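Putative mandelate racemase/muconate lactonizing enzyme (Bordetella bronchiseptica, PDB 3DDM) probably belongs to the mandelate racemase/muconate lactonizing enzyme family of the enolase superfamily, whose members join an N-terminal capping domain to a beta/alpha barrel. Local coordinates at residues D145-Y150 with G358-G363; Y305-L310 with H321-V326; G315-A320 with S349-T354. The protein carries 1 engineered substitution. All coordinates share one frame; numbering follows the deposited sequence.

Interaction 1: D145-Y150 with G358-G363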
loop_
_atom_site.group_PDB
_atom_site.type_symbol
_atom_site.label_atom_id
_atom_site.label_comp_id
_atom_site.label_asym_id
_atom_site.label_seq_id
_atom_site.Cartn_x
_atom_site.Cartn_y
_atom_site.Cartn_z
ATOM N N ASP A 145 -18.228 -15.616 27.650
ATOM C CA ASP A 145 -18.079 -14.198 27.322
ATOM C C ASP A 145 -17.078 -13.484 28.232
ATOM O O ASP A 145 -16.952 -12.262 28.183
ATOM C CB ASP A 145 -19.433 -13.503 27.435
ATOM C CG ASP A 145 -19.896 -13.373 28.880
ATOM O OD1 ASP A 145 -19.739 -14.353 29.644
ATOM O OD2 ASP A 145 -20.418 -12.295 29.251
ATOM N N ARG A 146 -16.371 -14.234 29.063
ATOM C CA ARG A 146 -15.413 -13.625 29.971
ATOM C C ARG A 146 -14.001 -13.744 29.411
ATOM O O ARG A 146 -13.557 -14.834 29.062
ATOM C CB ARG A 146 -15.511 -14.279 31.362
ATOM C CG ARG A 146 -14.447 -13.820 32.355
ATOM C CD ARG A 146 -14.880 -13.990 33.823
ATOM N NE ARG A 146 -15.104 -15.382 34.239
ATOM C CZ ARG A 146 -14.154 -16.315 34.343
ATOM N NH1 ARG A 146 -12.887 -16.025 34.060
ATOM N NH2 ARG A 146 -14.471 -17.548 34.732
ATOM N N ILE A 147 -13.302 -12.616 29.313
ATOM C CA ILE A 147 -11.946 -12.626 28.787
ATOM C C ILE A 147 -10.992 -11.745 29.594
ATOM O O ILE A 147 -11.415 -10.856 30.324
ATOM C CB ILE A 147 -11.916 -12.160 27.305
ATOM C CG1 ILE A 147 -12.273 -10.679 27.215
ATOM C CG2 ILE A 147 -12.888 -12.982 26.465
ATOM C CD1 ILE A 147 -12.374 -10.163 25.787
ATOM N N GLY A 148 -9.697 -12.009 29.461
ATOM C CA GLY A 148 -8.704 -11.211 30.156
ATOM C C GLY A 148 -8.200 -10.080 29.261
ATOM O O GLY A 148 -8.367 -10.130 28.034
ATOM N N VAL A 149 -7.604 -9.057 29.866
ATOM C CA VAL A 149 -7.072 -7.926 29.111
ATOM C C VAL A 149 -5.732 -7.483 29.687
ATOM O O VAL A 149 -5.332 -7.925 30.775
ATOM C CB VAL A 149 -8.022 -6.703 29.142
ATOM C CG1 VAL A 149 -9.392 -7.095 28.668
ATOM C CG2 VAL A 149 -8.092 -6.124 30.541
ATOM N N TYR A 150 -5.033 -6.625 28.946
ATOM C CA TYR A 150 -3.758 -6.085 29.403
ATOM C C TYR A 150 -3.607 -4.651 28.915
ATOM O O TYR A 150 -4.108 -4.289 27.855
ATOM C CB TYR A 150 -2.568 -6.963 28.945
ATOM C CG TYR A 150 -2.202 -6.957 27.462
ATOM C CD1 TYR A 150 -2.754 -7.893 26.573
ATOM C CD2 TYR A 150 -1.278 -6.030 26.955
ATOM C CE1 TYR A 150 -2.391 -7.904 25.215
ATOM C CE2 TYR A 150 -0.912 -6.030 25.609
ATOM C CZ TYR A 150 -1.469 -6.969 24.742
ATOM O OH TYR A 150 -1.098 -6.967 23.411
ATOM N N GLY A 358 -8.880 -7.440 36.307
ATOM C CA GLY A 358 -8.256 -7.644 35.015
ATOM C C GLY A 358 -9.065 -8.399 33.974
ATOM O O GLY A 358 -8.493 -8.872 32.987
ATOM N N ARG A 359 -10.373 -8.520 34.168
ATOM C CA ARG A 359 -11.199 -9.236 33.193
ATOM C C ARG A 359 -12.493 -8.524 32.849
ATOM O O ARG A 359 -13.022 -7.754 33.636
ATOM C CB ARG A 359 -11.536 -10.639 33.690
ATOM C CG ARG A 359 -10.326 -11.510 33.940
ATOM C CD ARG A 359 -10.741 -12.876 34.418
ATOM N NE ARG A 359 -9.605 -13.641 34.916
ATOM C CZ ARG A 359 -9.712 -14.821 35.524
ATOM N NH1 ARG A 359 -8.624 -15.458 35.953
ATOM N NH2 ARG A 359 -10.913 -15.365 35.704
ATOM N N ILE A 360 -12.997 -8.784 31.656
ATOM C CA ILE A 360 -14.239 -8.173 31.231
ATOM C C ILE A 360 -15.156 -9.266 30.696
ATOM O O ILE A 360 -14.701 -10.366 30.377
ATOM C CB ILE A 360 -14.000 -7.115 30.122
ATOM C CG1 ILE A 360 -13.478 -7.791 28.850
ATOM C CG2 ILE A 360 -13.001 -6.066 30.608
ATOM C CD1 ILE A 360 -13.296 -6.851 27.674
ATOM N N THR A 361 -16.450 -8.969 30.637
ATOM C CA THR A 361 -17.428 -9.902 30.105
ATOM C C THR A 361 -18.260 -9.155 29.074
ATOM O O THR A 361 -18.684 -8.015 29.292
ATOM C CB THR A 361 -18.331 -10.470 31.199
ATOM O OG1 THR A 361 -18.883 -9.398 31.963
ATOM C CG2 THR A 361 -17.540 -11.380 32.118
ATOM N N LEU A 362 -18.475 -9.806 27.939
ATOM C CA LEU A 362 -19.210 -9.219 26.832
ATOM C C LEU A 362 -20.733 -9.175 26.974
ATOM O O LEU A 362 -21.400 -8.376 26.301
ATOM C CB LEU A 362 -18.824 -9.952 25.545
ATOM C CG LEU A 362 -17.311 -9.967 25.302
ATOM C CD1 LEU A 362 -17.019 -10.621 23.968
ATOM C CD2 LEU A 362 -16.762 -8.531 25.332
ATOM N N GLY A 363 -21.289 -10.018 27.839
ATOM C CA GLY A 363 -22.732 -10.031 28.004
ATOM C C GLY A 363 -23.424 -10.679 26.819
ATOM O O GLY A 363 -22.767 -11.225 25.929
#

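Interaction 2: Y305-L310 with H321-V326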
loop_
_atom_site.group_PDB
_atom_site.type_symbol
_atom_site.label_atom_id
_atom_site.label_comp_id
_atom_site.label_asym_id
_atom_site.label_seq_id
_atom_site.Cartn_x
_atom_site.Cartn_y
_atom_site.Cartn_z
ATOM N N TYR A 305 -3.102 -17.203 21.241
ATOM C CA TYR A 305 -3.740 -16.223 20.381
ATOM C C TYR A 305 -4.096 -15.042 21.282
ATOM O O TYR A 305 -5.050 -15.102 22.059
ATOM C CB TYR A 305 -5.005 -16.789 19.747
ATOM C CG TYR A 305 -5.939 -15.714 19.242
ATOM C CD1 TYR A 305 -5.493 -14.741 18.345
ATOM C CD2 TYR A 305 -7.269 -15.666 19.664
ATOM C CE1 TYR A 305 -6.352 -13.741 17.872
ATOM C CE2 TYR A 305 -8.141 -14.669 19.197
ATOM C CZ TYR A 305 -7.675 -13.712 18.298
ATOM O OH TYR A 305 -8.533 -12.746 17.805
ATOM N N CYS A 306 -3.314 -13.972 21.195
ATOM C CA CYS A 306 -3.550 -12.787 22.011
ATOM C C CYS A 306 -3.704 -11.547 21.157
ATOM O O CYS A 306 -2.720 -10.891 20.815
ATOM C CB CYS A 306 -2.399 -12.581 22.992
ATOM S SG CYS A 306 -2.244 -13.904 24.199
ATOM N N PRO A 307 -4.949 -11.203 20.802
ATOM C CA PRO A 307 -5.209 -10.019 19.978
ATOM C C PRO A 307 -5.101 -8.714 20.782
ATOM O O PRO A 307 -5.056 -8.722 22.015
ATOM C CB PRO A 307 -6.630 -10.270 19.466
ATOM C CG PRO A 307 -7.278 -10.957 20.624
ATOM C CD PRO A 307 -6.200 -11.924 21.113
ATOM N N HIS A 308 -5.044 -7.598 20.072
ATOM C CA HIS A 308 -4.975 -6.289 20.706
ATOM C C HIS A 308 -5.407 -5.274 19.675
ATOM O O HIS A 308 -5.072 -5.394 18.501
ATOM C CB HIS A 308 -3.550 -5.964 21.202
ATOM C CG HIS A 308 -2.518 -5.907 20.117
ATOM N ND1 HIS A 308 -2.529 -4.949 19.125
ATOM C CD2 HIS A 308 -1.452 -6.704 19.857
ATOM C CE1 HIS A 308 -1.517 -5.160 18.300
ATOM N NE2 HIS A 308 -0.848 -6.219 18.722
ATOM N N TYR A 309 -6.176 -4.286 20.104
ATOM C CA TYR A 309 -6.629 -3.262 19.186
ATOM C C TYR A 309 -6.349 -1.884 19.787
ATOM O O TYR A 309 -6.816 -1.564 20.889
ATOM C CB TYR A 309 -8.127 -3.434 18.886
ATOM C CG TYR A 309 -8.531 -2.629 17.690
ATOM C CD1 TYR A 309 -7.990 -2.911 16.436
ATOM C CD2 TYR A 309 -9.302 -1.481 17.829
ATOM C CE1 TYR A 309 -8.179 -2.054 15.355
ATOM C CE2 TYR A 309 -9.504 -0.621 16.755
ATOM C CZ TYR A 309 -8.928 -0.908 15.523
ATOM O OH TYR A 309 -9.033 -0.015 14.487
ATOM N N LEU A 310 -5.570 -1.074 19.074
ATOM C CA LEU A 310 -5.237 0.260 19.558
ATOM C C LEU A 310 -6.031 1.352 18.821
ATOM O O LEU A 310 -5.658 2.526 18.815
ATOM C CB LEU A 310 -3.726 0.530 19.427
ATOM C CG LEU A 310 -2.629 -0.408 19.975
ATOM C CD1 LEU A 310 -3.045 -1.032 21.310
ATOM C CD2 LEU A 310 -2.347 -1.499 18.958
ATOM N N HIS A 321 -14.842 -10.004 21.167
ATOM C CA HIS A 321 -15.727 -11.087 20.791
ATOM C C HIS A 321 -14.985 -12.259 20.179
ATOM O O HIS A 321 -15.270 -13.418 20.503
ATOM C CB HIS A 321 -16.793 -10.570 19.847
ATOM C CG HIS A 321 -17.887 -9.842 20.554
ATOM N ND1 HIS A 321 -18.960 -10.493 21.121
ATOM C CD2 HIS A 321 -18.027 -8.533 20.869
ATOM C CE1 HIS A 321 -19.713 -9.615 21.758
ATOM N NE2 HIS A 321 -19.169 -8.419 21.621
ATOM N N LEU A 322 -14.025 -11.969 19.304
ATOM C CA LEU A 322 -13.272 -13.042 18.688
ATOM C C LEU A 322 -12.509 -13.821 19.754
ATOM O O LEU A 322 -12.554 -15.044 19.769
ATOM C CB LEU A 322 -12.312 -12.503 17.625
ATOM C CG LEU A 322 -11.541 -13.609 16.887
ATOM C CD1 LEU A 322 -12.490 -14.743 16.528
ATOM C CD2 LEU A 322 -10.900 -13.053 15.652
ATOM N N LEU A 323 -11.827 -13.117 20.654
ATOM C CA LEU A 323 -11.078 -13.786 21.718
ATOM C C LEU A 323 -11.976 -14.652 22.596
ATOM O O LEU A 323 -11.552 -15.693 23.099
ATOM C CB LEU A 323 -10.354 -12.770 22.604
ATOM C CG LEU A 323 -9.603 -13.401 23.790
ATOM C CD1 LEU A 323 -8.589 -14.436 23.292
ATOM C CD2 LEU A 323 -8.915 -12.312 24.593
ATOM N N ALA A 324 -13.214 -14.219 22.796
ATOM C CA ALA A 324 -14.141 -14.984 23.619
ATOM C C ALA A 324 -14.511 -16.265 22.870
ATOM O O ALA A 324 -14.644 -17.334 23.470
ATOM C CB ALA A 324 -15.395 -14.152 23.927
ATOM N N ALA A 325 -14.660 -16.152 21.553
ATOM C CA ALA A 325 -15.000 -17.304 20.729
ATOM C C ALA A 325 -13.826 -18.284 20.618
ATOM O O ALA A 325 -14.031 -19.473 20.390
ATOM C CB ALA A 325 -15.448 -16.841 19.338
ATOM N N VAL A 326 -12.602 -17.784 20.779
ATOM C CA VAL A 326 -11.398 -18.619 20.708
ATOM C C VAL A 326 -10.595 -18.369 21.978
ATOM O O VAL A 326 -9.501 -17.793 21.951
ATOM C CB VAL A 326 -10.530 -18.269 19.485
ATOM C CG1 VAL A 326 -9.395 -19.271 19.359
ATOM C CG2 VAL A 326 -11.380 -18.268 18.225
#

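Interaction 3: G315-A320 with S349-T354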
loop_
_atom_site.group_PDB
_atom_site.type_symbol
_atom_site.label_atom_id
_atom_site.label_comp_id
_atom_site.label_asym_id
_atom_site.label_seq_id
_atom_site.Cartn_x
_atom_site.Cartn_y
_atom_site.Cartn_z
ATOM N N GLY A 315 -13.688 -1.532 16.880
ATOM C CA GLY A 315 -12.700 -2.543 16.564
ATOM C C GLY A 315 -12.291 -3.314 17.794
ATOM O O GLY A 315 -12.051 -4.516 17.729
ATOM N N LEU A 316 -12.200 -2.620 18.922
ATOM C CA LEU A 316 -11.822 -3.270 20.173
ATOM C C LEU A 316 -12.892 -4.275 20.600
ATOM O O LEU A 316 -12.566 -5.393 21.005
ATOM C CB LEU A 316 -11.616 -2.235 21.289
ATOM C CG LEU A 316 -11.209 -2.872 22.622
ATOM C CD1 LEU A 316 -9.931 -3.666 22.426
ATOM C CD2 LEU A 316 -11.019 -1.800 23.687
ATOM N N GLN A 317 -14.161 -3.870 20.522
ATOM C CA GLN A 317 -15.261 -4.754 20.889
ATOM C C GLN A 317 -15.228 -5.972 19.965
ATOM O O GLN A 317 -15.415 -7.107 20.414
ATOM C CB GLN A 317 -16.612 -4.025 20.775
ATOM C CG GLN A 317 -16.867 -2.941 21.859
ATOM C CD GLN A 317 -17.432 -3.498 23.178
ATOM O OE1 GLN A 317 -17.041 -3.068 24.271
ATOM N NE2 GLN A 317 -18.370 -4.439 23.074
ATOM N N ALA A 318 -14.963 -5.738 18.680
ATOM C CA ALA A 318 -14.898 -6.822 17.706
ATOM C C ALA A 318 -13.827 -7.832 18.096
ATOM O O ALA A 318 -14.012 -9.040 17.930
ATOM C CB ALA A 318 -14.609 -6.271 16.317
ATOM N N SER A 319 -12.709 -7.334 18.617
ATOM C CA SER A 319 -11.609 -8.200 19.037
ATOM C C SER A 319 -11.950 -8.981 20.297
ATOM O O SER A 319 -11.572 -10.148 20.434
ATOM C CB SER A 319 -10.345 -7.376 19.274
ATOM O OG SER A 319 -9.990 -6.685 18.090
ATOM N N ALA A 320 -12.661 -8.339 21.220
ATOM C CA ALA A 320 -13.046 -9.001 22.460
ATOM C C ALA A 320 -13.950 -10.192 22.128
ATOM O O ALA A 320 -13.832 -11.269 22.716
ATOM C CB ALA A 320 -13.769 -8.025 23.375
ATOM N N SER A 349 -16.790 1.378 23.719
ATOM C CA SER A 349 -16.485 0.052 24.223
ATOM C C SER A 349 -17.021 -0.166 25.627
ATOM O O SER A 349 -16.269 -0.137 26.601
ATOM C CB SER A 349 -14.978 -0.202 24.183
ATOM O OG SER A 349 -14.280 0.865 24.789
ATOM N N PRO A 350 -18.343 -0.384 25.746
ATOM C CA PRO A 350 -19.018 -0.614 27.025
ATOM C C PRO A 350 -18.557 -1.841 27.794
ATOM O O PRO A 350 -18.779 -1.938 29.002
ATOM C CB PRO A 350 -20.500 -0.684 26.641
ATOM C CG PRO A 350 -20.492 -0.994 25.177
ATOM C CD PRO A 350 -19.326 -0.195 24.669
ATOM N N ALA A 351 -17.914 -2.779 27.112
ATOM C CA ALA A 351 -17.438 -3.977 27.792
ATOM C C ALA A 351 -16.420 -3.590 28.859
ATOM O O ALA A 351 -16.233 -4.295 29.852
ATOM C CB ALA A 351 -16.812 -4.945 26.789
ATOM N N LEU A 352 -15.761 -2.461 28.655
ATOM C CA LEU A 352 -14.758 -2.014 29.609
ATOM C C LEU A 352 -15.340 -1.634 30.957
ATOM O O LEU A 352 -14.649 -1.722 31.973
ATOM C CB LEU A 352 -13.952 -0.849 29.028
ATOM C CG LEU A 352 -12.887 -1.307 28.030
ATOM C CD1 LEU A 352 -12.112 -0.113 27.470
ATOM C CD2 LEU A 352 -11.951 -2.271 28.738
ATOM N N ALA A 353 -16.607 -1.228 30.969
ATOM C CA ALA A 353 -17.275 -0.842 32.210
ATOM C C ALA A 353 -17.484 -2.048 33.140
ATOM O O ALA A 353 -17.883 -1.891 34.299
ATOM C CB ALA A 353 -18.606 -0.162 31.901
ATOM N N THR A 354 -17.204 -3.247 32.632
ATOM C CA THR A 354 -17.339 -4.455 33.437
ATOM C C THR A 354 -15.964 -4.885 33.920
ATOM O O THR A 354 -15.835 -5.909 34.592
ATOM C CB THR A 354 -17.942 -5.643 32.640
ATOM O OG1 THR A 354 -16.944 -6.194 31.778
ATOM C CG2 THR A 354 -19.125 -5.196 31.805
#

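Interaction 1: D145-Y150 with G358-G363
The guanidinium groups of Arg146 and Arg359 come together with their planes 18° apart. NH1 of Arg146 is modelled 2.7 Å from NH2 of Arg359, but both atoms are donors of like charge, so at this resolution the spacing is doubtful. The arginines rise from one face of a short antiparallel ribbon in which strand 359-361 runs beside 146-154, a strand of the beta/alpha barrel. Long chains with charged ends suit this solvent-facing side, and CG2 of Thr361 packs against CB of Arg146 at 3.6 Å. On the other face Ile147 and Ile360, a hydrogen-bonded pair, meet CG1 to CG1 at 3.5 Å. Each sets CG1 between its backbone N and carbonyl carbon (chi1 68° and 66°), and branched apolar residues fit here because helix 313-325 packs on Ile147 through Ala320 and Ala324. Val149 CG1 adds to this layer, crossing Ile360 at about a right angle. The pair is held by Ile147 N to Ile360 O and the reciprocal bond, Ile360 N to Ile147 O, both 2.9 Å. Gly358 and Gly363, either side of the strand, have positive phi, a backbone shape glycine adopts readily. At the ribbon's end Asp145 takes two N-H groups: its O receives Leu362 N, and its OD2 uses the anti lone pair to receive Gly363 N at 2.8 Å.

Interaction 2: Y305-L310 with H321-V326
An apolar contact between Tyr305 and Pro307 on one side and Leu322, Leu323 and Val326 on the other packs a barrel strand against the helix that follows it, in the buried layer between strands and helices. Tyr305 does most of the work. Its CG stands anti to the backbone N (chi1 160°), which starts the ring toward the helix. Pro307 CD, from its own segment, lies over the centre of one ring face, 3.6 Å above the plane. At the ring's edge, in plane, is the carbonyl O of Val326, 3.8 Å from Tyr305 CD2. The far end of the ring reaches Leu322, whose CG lies 4.1 Å from Tyr305 CZ and whose CD2 is close to Tyr305 OH, the two side chains crossing at about a right angle. Strand 304-309, helix 313-325 and strand 334-338 form one beta-alpha-beta crossover of the barrel, and here the last turn of its helix settles back on the start of its first strand. Leu323 occupies the middle: CD1 approaches Tyr305 CD2 at 4.1 Å, and CB meets Pro307 CG at the same distance of 4.1 Å. Leucine suits this position because one branched chain can touch both the aromatic ring and the proline, while also packing on Leu335 of the neighbouring strand 334-338 and on Ile147 of strand 146-154, one strand further on. Val326, where the chain leaves helical geometry, sets its compact CB 4.2 Å from Tyr305 CD2. Leu322 and Val326 also pack on Leu292 of helix 287-300.

Interaction 3: G315-A320 with S349-T354
Gln317 reaches from helix 313-325 to the short 3-10 segment 350-354, passing Ser349 and ending at Ala351. Its CB points toward that segment. CG lies beside the backbone N (chi1 -71°) and packs on Ser349 CA at 3.8 Å. The chain then bends (chi2 -84°), which sets CD 3.9 Å from the methyl CB of Ala351. At the tip OE1 accepts the N-H of Ala351 over 3.0 Å, with an angle of 158° at the hydrogen and the donor only slightly tilted from the amide carbonyl plane. The neighbouring Pro350 N has no hydrogen to offer; the proline meets Gln317 OE1 through its ring CD, 3.7 Å away. NE2 donates to the backbone O of Leu368, so both ends of the amide are used; glutamine suits the site because it offers an acceptor and a donor on one flat group in a buried setting. The small methyl of Ala351 lies beside that amide. Nearby, Leu316 CD2 touches Ser349 CB and Leu352 CD1, each at 4.3 Å, while Ser349 OG turns to the backbone O of Arg345. Beyond the contact, Leu316 also packs on Leu335 and Val337 of strand 334-338. Ala351 and Thr354 rest on Ile360 of strand 359-361, so the 3-10 segment lies next to both the barrel helix and that antiparallel strand.

In the fold
The three contacts lie close together, their centres 9 to 10 Å apart, at one sector of the barrel. Along the chain, interaction 1 spans the other two, pairing strand 146-154 with strand 359-361 more than 200 residues later; interactions 2 and 3 alternate their segments between its ends. Helix 313-325 serves both of these, its final turn packing on strand 304-309 and its earlier part on residues 349-354. Interactions 1 and 2 reach the same sheet, and Leu362 CD1 of the first lies against His321 of the second. Thr354 OG1 and Thr361 N, 3.0 Å apart, probably bond interactions 1 and 3. Interaction 1 thus joins the first barrel strand to the chain's last, and interactions 2 and 3 set helix 313-325 between strand 304-309 and the segment before that last strand.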